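Local coordinates for transmembrane protein (Bartonella henselae, PDB 3PAM), which probably binds oligopeptides as the extracellular solute-binding component of an ABC-type transport system, at residues S54-I59 / D234-V239; A77-V82 / L246-Y251; L172-Y177 / N204-F209. All blocks are in the same frame, centred on the assembly; numbering follows the deposited sequence.

Overall arrangement
Interactions 1 and 2 both use helix 232-249, the first near its beginning and the second at its last turn, with centres about 15 Å apart; S58 OG and I247 CD1, one from each contact, meet at 3.6 Å. Interaction 1 lies at the surface and is purely apolar between its segments. Interaction 2, centred about 10 Å from the centre of the chain, is partly buried and adds a serine hydroxyl that accepts a backbone N-H. Interaction 3 stands apart, its centre about 28 Å and 24 Å from those of the other two. Also partly buried, it joins the end of helix 165-174 to a turn whose lysine and glycine are exposed beside buried F175 and S208, through carbonyls, a water and an aromatic rim.

Interaction 1 (S54-I59 / D234-V239); sequences SILSSI and DFIAAV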
loop_
_atom_site.group_PDB
_atom_site.type_symbol
_atom_site.label_atom_id
_atom_site.label_comp_id
_atom_site.label_asym_id
_atom_site.label_seq_id
_atom_site.Cartn_x
_atom_site.Cartn_y
_atom_site.Cartn_z
ATOM N N SER A 54 -2.025 -17.070 -6.016
ATOM C CA SER A 54 -3.061 -17.861 -5.395
ATOM C C SER A 54 -4.272 -17.717 -6.294
ATOM O O SER A 54 -4.377 -16.754 -7.061
ATOM C CB SER A 54 -3.354 -17.309 -3.997
ATOM O OG SER A 54 -4.740 -17.334 -3.682
ATOM N N ILE A 55 -5.186 -18.673 -6.205
ATOM C CA ILE A 55 -6.456 -18.592 -6.906
ATOM C C ILE A 55 -7.198 -17.367 -6.326
ATOM O O ILE A 55 -8.111 -16.811 -6.943
ATOM C CB ILE A 55 -7.237 -19.951 -6.771
ATOM C CG1 ILE A 55 -7.912 -20.362 -8.091
ATOM C CG2 ILE A 55 -8.169 -19.977 -5.546
ATOM C CD1 ILE A 55 -9.320 -19.827 -8.324
ATOM N N LEU A 56 -6.755 -16.920 -5.153
ATOM C CA LEU A 56 -7.373 -15.765 -4.480
ATOM C C LEU A 56 -6.863 -14.409 -4.962
ATOM O O LEU A 56 -7.430 -13.384 -4.602
ATOM C CB LEU A 56 -7.209 -15.854 -2.959
ATOM C CG LEU A 56 -7.562 -17.173 -2.262
ATOM C CD1 LEU A 56 -7.233 -17.053 -0.784
ATOM C CD2 LEU A 56 -9.023 -17.567 -2.498
ATOM N N SER A 57 -5.799 -14.392 -5.762
ATOM C CA SER A 57 -5.298 -13.142 -6.298
ATOM C C SER A 57 -6.256 -12.634 -7.344
ATOM O O SER A 57 -6.879 -13.427 -8.038
ATOM C CB SER A 57 -3.929 -13.328 -6.932
ATOM O OG SER A 57 -3.342 -12.061 -7.159
ATOM N N SER A 58 -6.369 -11.311 -7.453
ATOM C CA SER A 58 -7.222 -10.678 -8.477
ATOM C C SER A 58 -6.437 -10.171 -9.666
ATOM O O SER A 58 -7.012 -9.634 -10.613
ATOM C CB SER A 58 -7.996 -9.503 -7.897
ATOM O OG SER A 58 -7.151 -8.389 -7.674
ATOM N N ILE A 59 -5.128 -10.352 -9.626
ATOM C CA ILE A 59 -4.253 -9.572 -10.485
ATOM C C ILE A 59 -4.509 -9.676 -11.984
ATOM O O ILE A 59 -4.619 -8.639 -12.656
ATOM C CB ILE A 59 -2.775 -9.736 -10.099
ATOM C CG1 ILE A 59 -2.478 -8.779 -8.946
ATOM C CG2 ILE A 59 -1.835 -9.479 -11.301
ATOM C CD1 ILE A 59 -1.493 -9.320 -7.951
ATOM N N ASP A 234 -18.157 -18.483 -3.789
ATOM C CA ASP A 234 -18.465 -17.243 -3.054
ATOM C C ASP A 234 -17.272 -16.732 -2.290
ATOM O O ASP A 234 -17.063 -15.538 -2.213
ATOM C CB ASP A 234 -19.643 -17.430 -2.102
ATOM C CG ASP A 234 -20.950 -17.537 -2.831
ATOM O OD1 ASP A 234 -20.935 -17.363 -4.060
ATOM O OD2 ASP A 234 -21.996 -17.805 -2.191
ATOM N N PHE A 235 -16.490 -17.654 -1.741
ATOM C CA PHE A 235 -15.287 -17.311 -0.985
ATOM C C PHE A 235 -14.181 -16.710 -1.851
ATOM O O PHE A 235 -13.530 -15.753 -1.454
ATOM C CB PHE A 235 -14.771 -18.561 -0.297
ATOM C CG PHE A 235 -13.586 -18.330 0.555
ATOM C CD1 PHE A 235 -13.740 -17.999 1.897
ATOM C CD2 PHE A 235 -12.304 -18.479 0.030
ATOM C CE1 PHE A 235 -12.627 -17.807 2.702
ATOM C CE2 PHE A 235 -11.191 -18.265 0.820
ATOM C CZ PHE A 235 -11.349 -17.941 2.151
ATOM N N ILE A 236 -13.974 -17.292 -3.028
ATOM C CA ILE A 236 -12.964 -16.812 -3.988
ATOM C C ILE A 236 -13.337 -15.410 -4.483
ATOM O O ILE A 236 -12.477 -14.537 -4.607
ATOM C CB ILE A 236 -12.780 -17.842 -5.166
ATOM C CG1 ILE A 236 -12.004 -19.079 -4.669
ATOM C CG2 ILE A 236 -12.118 -17.214 -6.406
ATOM C CD1 ILE A 236 -12.179 -20.324 -5.503
ATOM N N ALA A 237 -14.624 -15.183 -4.720
ATOM C CA ALA A 237 -15.088 -13.870 -5.186
ATOM C C ALA A 237 -14.975 -12.786 -4.101
ATOM O O ALA A 237 -14.641 -11.629 -4.393
ATOM C CB ALA A 237 -16.522 -13.969 -5.722
ATOM N N ALA A 238 -15.241 -13.165 -2.854
ATOM C CA ALA A 238 -15.094 -12.232 -1.740
ATOM C C ALA A 238 -13.636 -11.803 -1.490
ATOM O O ALA A 238 -13.359 -10.609 -1.294
ATOM C CB ALA A 238 -15.710 -12.790 -0.505
ATOM N N VAL A 239 -12.709 -12.760 -1.505
ATOM C CA VAL A 239 -11.296 -12.441 -1.317
ATOM C C VAL A 239 -10.766 -11.641 -2.500
ATOM O O VAL A 239 -10.048 -10.655 -2.325
ATOM C CB VAL A 239 -10.431 -13.695 -1.127
ATOM C CG1 VAL A 239 -8.968 -13.311 -1.015
ATOM C CG2 VAL A 239 -10.851 -14.425 0.129
#
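L56 has its CG anti to the carbonyl carbon (chi1 -48°), which starts its branch toward the helix, and from there CD2 comes 4.0 Å from I236 CG1 and 4.0 Å from F235 CE2, meeting the phenyl ring obliquely. V239 CG1, anti to the backbone N (chi1 177°), lies 3.7 Å from L56 CB, and the other leucine methyl, CD1, stays near the same valine methyl. One face of the F235 ring is covered from within its own helix by V239 CG2, 3.9 Å above the plane and offset toward the rim, so F235 and V239 form one apolar patch facing L56. Nearer the surface, I55 CG2 meets I236 CD1 at 4.0 Å, and these two isoleucine side chains cross at about a right angle.

The backbone explains how neighbouring residues of a loop can both reach the helix. S54-S57 is a type I beta turn closed by S57 N to S54 O (3.0 Å), with I55 and L56 at its two central positions. On the other side, F235 and I236 are neighbours near the start of helix 232-249, and V239 follows one turn after F235. Outside the two segments, P190 touches both L56 and V239, I226 of helix 217-228 backs F235 and V239, and R240 NH1 hydrogen-bonds I55 O.

No hydrogen bond links 54-59 directly to 234-239. The contact between them therefore depends on packing of aliphatic groups and one ring carbon, F235 CE2, and directional polar bonds come from residues further along the helix, where D243 holds S58 OG.

Interaction 2 (A77-V82 / L246-Y251); sequences AVLPEV and LISGSY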
loop_
_atom_site.group_PDB
_atom_site.type_symbol
_atom_site.label_atom_id
_atom_site.label_comp_id
_atom_site.label_asym_id
_atom_site.label_seq_id
_atom_site.Cartn_x
_atom_site.Cartn_y
_atom_site.Cartn_z
ATOM N N ALA A 77 -14.725 2.298 -4.816
ATOM C CA ALA A 77 -13.788 1.367 -4.186
ATOM C C ALA A 77 -12.694 0.842 -5.119
ATOM O O ALA A 77 -11.537 0.729 -4.723
ATOM C CB ALA A 77 -14.548 0.201 -3.537
ATOM N N VAL A 78 -13.050 0.513 -6.353
ATOM C CA VAL A 78 -12.101 -0.161 -7.231
ATOM C C VAL A 78 -11.834 0.658 -8.481
ATOM O O VAL A 78 -12.752 1.273 -9.025
ATOM C CB VAL A 78 -12.570 -1.614 -7.565
ATOM C CG1 VAL A 78 -11.528 -2.367 -8.384
ATOM C CG2 VAL A 78 -12.852 -2.394 -6.268
ATOM N N LEU A 79 -10.567 0.691 -8.897
ATOM C CA LEU A 79 -10.156 1.315 -10.155
ATOM C C LEU A 79 -10.533 0.408 -11.308
ATOM O O LEU A 79 -10.354 -0.804 -11.204
ATOM C CB LEU A 79 -8.645 1.557 -10.207
ATOM C CG LEU A 79 -8.035 2.630 -9.315
ATOM C CD1 LEU A 79 -6.532 2.424 -9.186
ATOM C CD2 LEU A 79 -8.345 4.033 -9.846
ATOM N N PRO A 80 -11.046 1.000 -12.406
ATOM C CA PRO A 80 -11.403 0.311 -13.637
ATOM C C PRO A 80 -10.345 -0.684 -14.105
ATOM O O PRO A 80 -10.698 -1.800 -14.469
ATOM C CB PRO A 80 -11.577 1.460 -14.660
ATOM C CG PRO A 80 -11.256 2.740 -13.918
ATOM C CD PRO A 80 -11.411 2.428 -12.469
ATOM N N GLU A 81 -9.070 -0.301 -14.081
ATOM C CA GLU A 81 -7.998 -1.213 -14.506
ATOM C C GLU A 81 -7.928 -2.444 -13.580
ATOM O O GLU A 81 -7.618 -3.545 -14.033
ATOM C CB GLU A 81 -6.621 -0.526 -14.576
ATOM C CG GLU A 81 -6.612 0.957 -14.904
ATOM C CD GLU A 81 -6.342 1.842 -13.687
ATOM O OE1 GLU A 81 -5.160 2.034 -13.330
ATOM O OE2 GLU A 81 -7.310 2.375 -13.104
ATOM N N VAL A 82 -8.216 -2.236 -12.295
ATOM C CA VAL A 82 -8.235 -3.306 -11.291
ATOM C C VAL A 82 -9.501 -4.171 -11.393
ATOM O O VAL A 82 -9.443 -5.378 -11.144
ATOM C CB VAL A 82 -8.108 -2.745 -9.841
ATOM C CG1 VAL A 82 -7.980 -3.872 -8.836
ATOM C CG2 VAL A 82 -6.922 -1.813 -9.718
ATOM N N LEU A 246 -8.117 -3.253 -1.939
ATOM C CA LEU A 246 -6.905 -2.918 -1.222
ATOM C C LEU A 246 -5.848 -2.439 -2.189
ATOM O O LEU A 246 -5.098 -1.502 -1.913
ATOM C CB LEU A 246 -6.427 -4.111 -0.417
ATOM C CG LEU A 246 -7.397 -4.569 0.671
ATOM C CD1 LEU A 246 -6.813 -5.769 1.398
ATOM C CD2 LEU A 246 -7.655 -3.450 1.628
ATOM N N ILE A 247 -5.794 -3.077 -3.345
ATOM C CA ILE A 247 -4.978 -2.562 -4.440
ATOM C C ILE A 247 -5.376 -1.123 -4.791
ATOM O O ILE A 247 -4.515 -0.256 -4.968
ATOM C CB ILE A 247 -5.067 -3.487 -5.679
ATOM C CG1 ILE A 247 -4.391 -4.821 -5.374
ATOM C CG2 ILE A 247 -4.449 -2.838 -6.938
ATOM C CD1 ILE A 247 -4.840 -5.944 -6.284
ATOM N N SER A 248 -6.677 -0.865 -4.885
ATOM C CA SER A 248 -7.151 0.460 -5.303
ATOM C C SER A 248 -6.958 1.483 -4.214
ATOM O O SER A 248 -6.943 2.681 -4.480
ATOM C CB SER A 248 -8.628 0.423 -5.692
ATOM O OG SER A 248 -8.800 -0.374 -6.833
ATOM N N GLY A 249 -6.842 1.004 -2.975
ATOM C CA GLY A 249 -6.567 1.869 -1.859
ATOM C C GLY A 249 -5.135 2.328 -1.723
ATOM O O GLY A 249 -4.893 3.351 -1.101
ATOM N N SER A 250 -4.183 1.584 -2.284
ATOM C CA SER A 250 -2.761 1.838 -2.040
ATOM C C SER A 250 -2.470 2.058 -0.546
ATOM O O SER A 250 -1.758 2.986 -0.175
ATOM C CB SER A 250 -2.237 3.008 -2.896
ATOM O OG SER A 250 -2.135 2.631 -4.272
ATOM N N TYR A 251 -3.036 1.209 0.303
ATOM C CA TYR A 251 -2.728 1.222 1.738
ATOM C C TYR A 251 -1.288 0.809 1.988
ATOM O O TYR A 251 -0.693 1.185 2.988
ATOM C CB TYR A 251 -3.707 0.321 2.507
ATOM C CG TYR A 251 -5.102 0.856 2.394
ATOM C CD1 TYR A 251 -5.472 2.025 3.064
ATOM C CD2 TYR A 251 -6.039 0.241 1.565
ATOM C CE1 TYR A 251 -6.742 2.557 2.916
ATOM C CE2 TYR A 251 -7.325 0.762 1.422
ATOM C CZ TYR A 251 -7.658 1.921 2.096
ATOM O OH TYR A 251 -8.918 2.446 1.966
#
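S248, in the last turn of helix 232-249, takes the backbone N-H of L79, the N-cap residue of helix 80-84, so that the end of one helix is tied to the start of another. The serine OG lies anti to its carbonyl carbon and beside its backbone N (chi1 -65°). There it accepts from L79 N at 2.9 Å, with a nearly straight N-H...O angle of 165°. The same hydroxyl also hydrogen-bonds R244 O, one turn earlier in its own helix, so two bonds grip the oxygen and fix its rotation.

Aliphatic groups of 77-82 border this polar point. V78 CG1 lies 3.7 Å from S248 OG, and L79 CB lies 3.9 Å from the same oxygen. V82, in the first turn of helix 80-84, has CG1 anti to its backbone N (chi1 -174°), which leaves CG2 beside that N. This second methyl touches both S248 OG, at 3.7 Å, and I247 CG2, at 3.9 Å; the valine and isoleucine side chains cross obliquely. I247 and S248 thus offer adjacent apolar and polar surfaces to the same short helix.

R244 reinforces the junction a second time, its NE hydrogen-bonding V82 O. Alongside the hydroxyl bond, the serine methylene packs tightly against the preceding loop, with S248 CB 3.1 Å from A77 O.

Interaction 3 (L172-Y177 / N204-F209); sequences LGMFNY and NLKGSF
K206 provides a direct hydrogen bond across this contact: its NZ donates to M174 O at 3.3 Å. The ammonium stands above the carbonyl plane, 54° out of it, with a C=O...N angle of 115°. The lysine chain reaches this position by bending at chi2 and chi4. Placed at a helix C-terminus, the positive charge probably gains from the carbonyl-rich end, although K206 is exposed and also touches a crystal neighbour.

A second polar link runs through water. One molecule donates to L172 O at 2.9 Å and to S208 O at 2.7 Å, joining the last helical turn to the far end of the facing turn.

Van der Waals contact is made by the lysine methylenes. K206 CG packs close to the carbonyl oxygen G173 O, and K206 CD lies 3.8 Å from the selenium of M174, a selenomethionine; the two side chains cross at about a right angle.

The aromatic part belongs to F175, which brings its rim to the turn. F175 CZ lies 3.7 Å from S208 O, and CE2 lies 3.8 Å from L205 O, both oxygens being at the edge, near the ring plane. Such carbonyls would suit the slightly positive ring hydrogens. R13 makes a cation-pi contact with the same phenyl group, while S208 OG is held mainly by S202 O.

Backbone shape allows the close approach, with G173 CA and G207 CA 4.3 Å apart. L205-S208 is a type II beta turn, with G207 at its third position (phi 92°). Facing it, F175 leaves helix 165-174 with positive phi and two bonds back into the last turn, a Schellman motif. The contact thus sets a Schellman-type helix C-terminus against a type II turn with glycine at its third position.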
loop_
_atom_site.group_PDB
_atom_site.type_symbol
_atom_site.label_atom_id
_atom_site.label_comp_id
_atom_site.label_asym_id
_atom_site.label_seq_id
_atom_site.Cartn_x
_atom_site.Cartn_y
_atom_site.Cartn_z
ATOM N N LEU A 172 4.661 0.911 16.935
ATOM C CA LEU A 172 3.691 0.111 16.181
ATOM C C LEU A 172 2.356 0.027 16.934
ATOM O O LEU A 172 1.286 0.191 16.346
ATOM C CB LEU A 172 4.185 -1.312 15.945
ATOM C CG LEU A 172 4.743 -1.790 14.598
ATOM C CD1 LEU A 172 4.785 -3.319 14.658
ATOM C CD2 LEU A 172 3.986 -1.314 13.347
ATOM N N GLY A 173 2.447 -0.244 18.234
ATOM C CA GLY A 173 1.290 -0.430 19.091
ATOM C C GLY A 173 0.458 0.824 19.210
ATOM O O GLY A 173 -0.764 0.746 19.265
HETATM N N MSE A 174 1.121 1.980 19.213
HETATM C CA MSE A 174 0.443 3.265 19.353
HETATM C C MSE A 174 0.076 3.900 18.010
HETATM O O MSE A 174 -0.569 4.965 17.968
HETATM C CB MSE A 174 1.309 4.224 20.172
HETATM C CG MSE A 174 1.604 3.771 21.605
HETATM SE SE MSE A 174 -0.031 3.529 22.660
HETATM C CE MSE A 174 0.746 3.503 24.473
ATOM N N PHE A 175 0.461 3.241 16.915
ATOM C CA PHE A 175 0.377 3.835 15.569
ATOM C C PHE A 175 1.185 5.152 15.434
ATOM O O PHE A 175 0.835 6.062 14.663
ATOM C CB PHE A 175 -1.091 4.004 15.153
ATOM C CG PHE A 175 -1.865 2.728 15.188
ATOM C CD1 PHE A 175 -1.368 1.590 14.551
ATOM C CD2 PHE A 175 -3.069 2.648 15.860
ATOM C CE1 PHE A 175 -2.053 0.410 14.573
ATOM C CE2 PHE A 175 -3.778 1.445 15.908
ATOM C CZ PHE A 175 -3.265 0.321 15.274
ATOM N N ASN A 176 2.257 5.250 16.219
ATOM C CA ASN A 176 3.084 6.443 16.250
ATOM C C ASN A 176 4.168 6.453 15.155
ATOM O O ASN A 176 5.350 6.280 15.426
ATOM C CB ASN A 176 3.690 6.616 17.639
ATOM C CG ASN A 176 4.321 7.976 17.829
ATOM O OD1 ASN A 176 3.950 8.943 17.150
ATOM N ND2 ASN A 176 5.291 8.061 18.735
ATOM N N TYR A 177 3.739 6.648 13.913
ATOM C CA TYR A 177 4.646 6.619 12.785
ATOM C C TYR A 177 3.924 7.216 11.604
ATOM O O TYR A 177 2.700 7.157 11.531
ATOM C CB TYR A 177 5.086 5.173 12.452
ATOM C CG TYR A 177 3.954 4.177 12.333
ATOM C CD1 TYR A 177 3.272 3.989 11.124
ATOM C CD2 TYR A 177 3.574 3.402 13.426
ATOM C CE1 TYR A 177 2.221 3.065 11.023
ATOM C CE2 TYR A 177 2.539 2.483 13.338
ATOM C CZ TYR A 177 1.857 2.330 12.141
ATOM O OH TYR A 177 0.819 1.433 12.063
ATOM N N ASN A 204 -8.967 2.070 15.197
ATOM C CA ASN A 204 -8.797 2.853 16.415
ATOM C C ASN A 204 -8.561 2.057 17.701
ATOM O O ASN A 204 -8.826 2.549 18.808
ATOM C CB ASN A 204 -9.969 3.811 16.571
ATOM C CG ASN A 204 -10.043 4.802 15.438
ATOM O OD1 ASN A 204 -9.107 5.568 15.228
ATOM N ND2 ASN A 204 -11.147 4.792 14.695
ATOM N N LEU A 205 -8.028 0.845 17.546
ATOM C CA LEU A 205 -7.675 0.002 18.690
ATOM C C LEU A 205 -6.179 -0.315 18.657
ATOM O O LEU A 205 -5.699 -1.139 17.865
ATOM C CB LEU A 205 -8.514 -1.282 18.721
ATOM C CG LEU A 205 -10.035 -1.153 18.951
ATOM C CD1 LEU A 205 -10.755 -2.478 18.634
ATOM C CD2 LEU A 205 -10.387 -0.660 20.355
ATOM N N LYS A 206 -5.455 0.384 19.524
ATOM C CA LYS A 206 -4.033 0.194 19.713
ATOM C C LYS A 206 -3.628 -1.262 19.871
ATOM O O LYS A 206 -4.219 -2.015 20.653
ATOM C CB LYS A 206 -3.556 1.025 20.903
ATOM C CG LYS A 206 -3.083 2.402 20.463
ATOM C CD LYS A 206 -3.587 3.517 21.368
ATOM C CE LYS A 206 -3.415 4.871 20.690
ATOM N NZ LYS A 206 -3.595 4.819 19.185
ATOM N N GLY A 207 -2.631 -1.660 19.098
ATOM C CA GLY A 207 -2.122 -3.009 19.168
ATOM C C GLY A 207 -2.791 -3.925 18.186
ATOM O O GLY A 207 -2.489 -5.111 18.157
ATOM N N SER A 208 -3.716 -3.383 17.394
ATOM C CA SER A 208 -4.261 -4.132 16.275
ATOM C C SER A 208 -3.292 -4.063 15.074
ATOM O O SER A 208 -2.339 -3.274 15.062
ATOM C CB SER A 208 -5.649 -3.616 15.911
ATOM O OG SER A 208 -5.642 -2.960 14.659
ATOM N N PHE A 209 -3.542 -4.894 14.071
ATOM C CA PHE A 209 -2.670 -4.959 12.933
ATOM C C PHE A 209 -3.192 -4.165 11.750
ATOM O O PHE A 209 -2.775 -4.413 10.607
ATOM C CB PHE A 209 -2.420 -6.405 12.520
ATOM C CG PHE A 209 -1.641 -7.206 13.537
ATOM C CD1 PHE A 209 -0.881 -6.570 14.527
ATOM C CD2 PHE A 209 -1.647 -8.586 13.488
ATOM C CE1 PHE A 209 -0.159 -7.304 15.457
ATOM C CE2 PHE A 209 -0.919 -9.336 14.421
ATOM C CZ PHE A 209 -0.181 -8.696 15.403
HETATM O O HOH W 1 -0.470 -2.066 16.604
#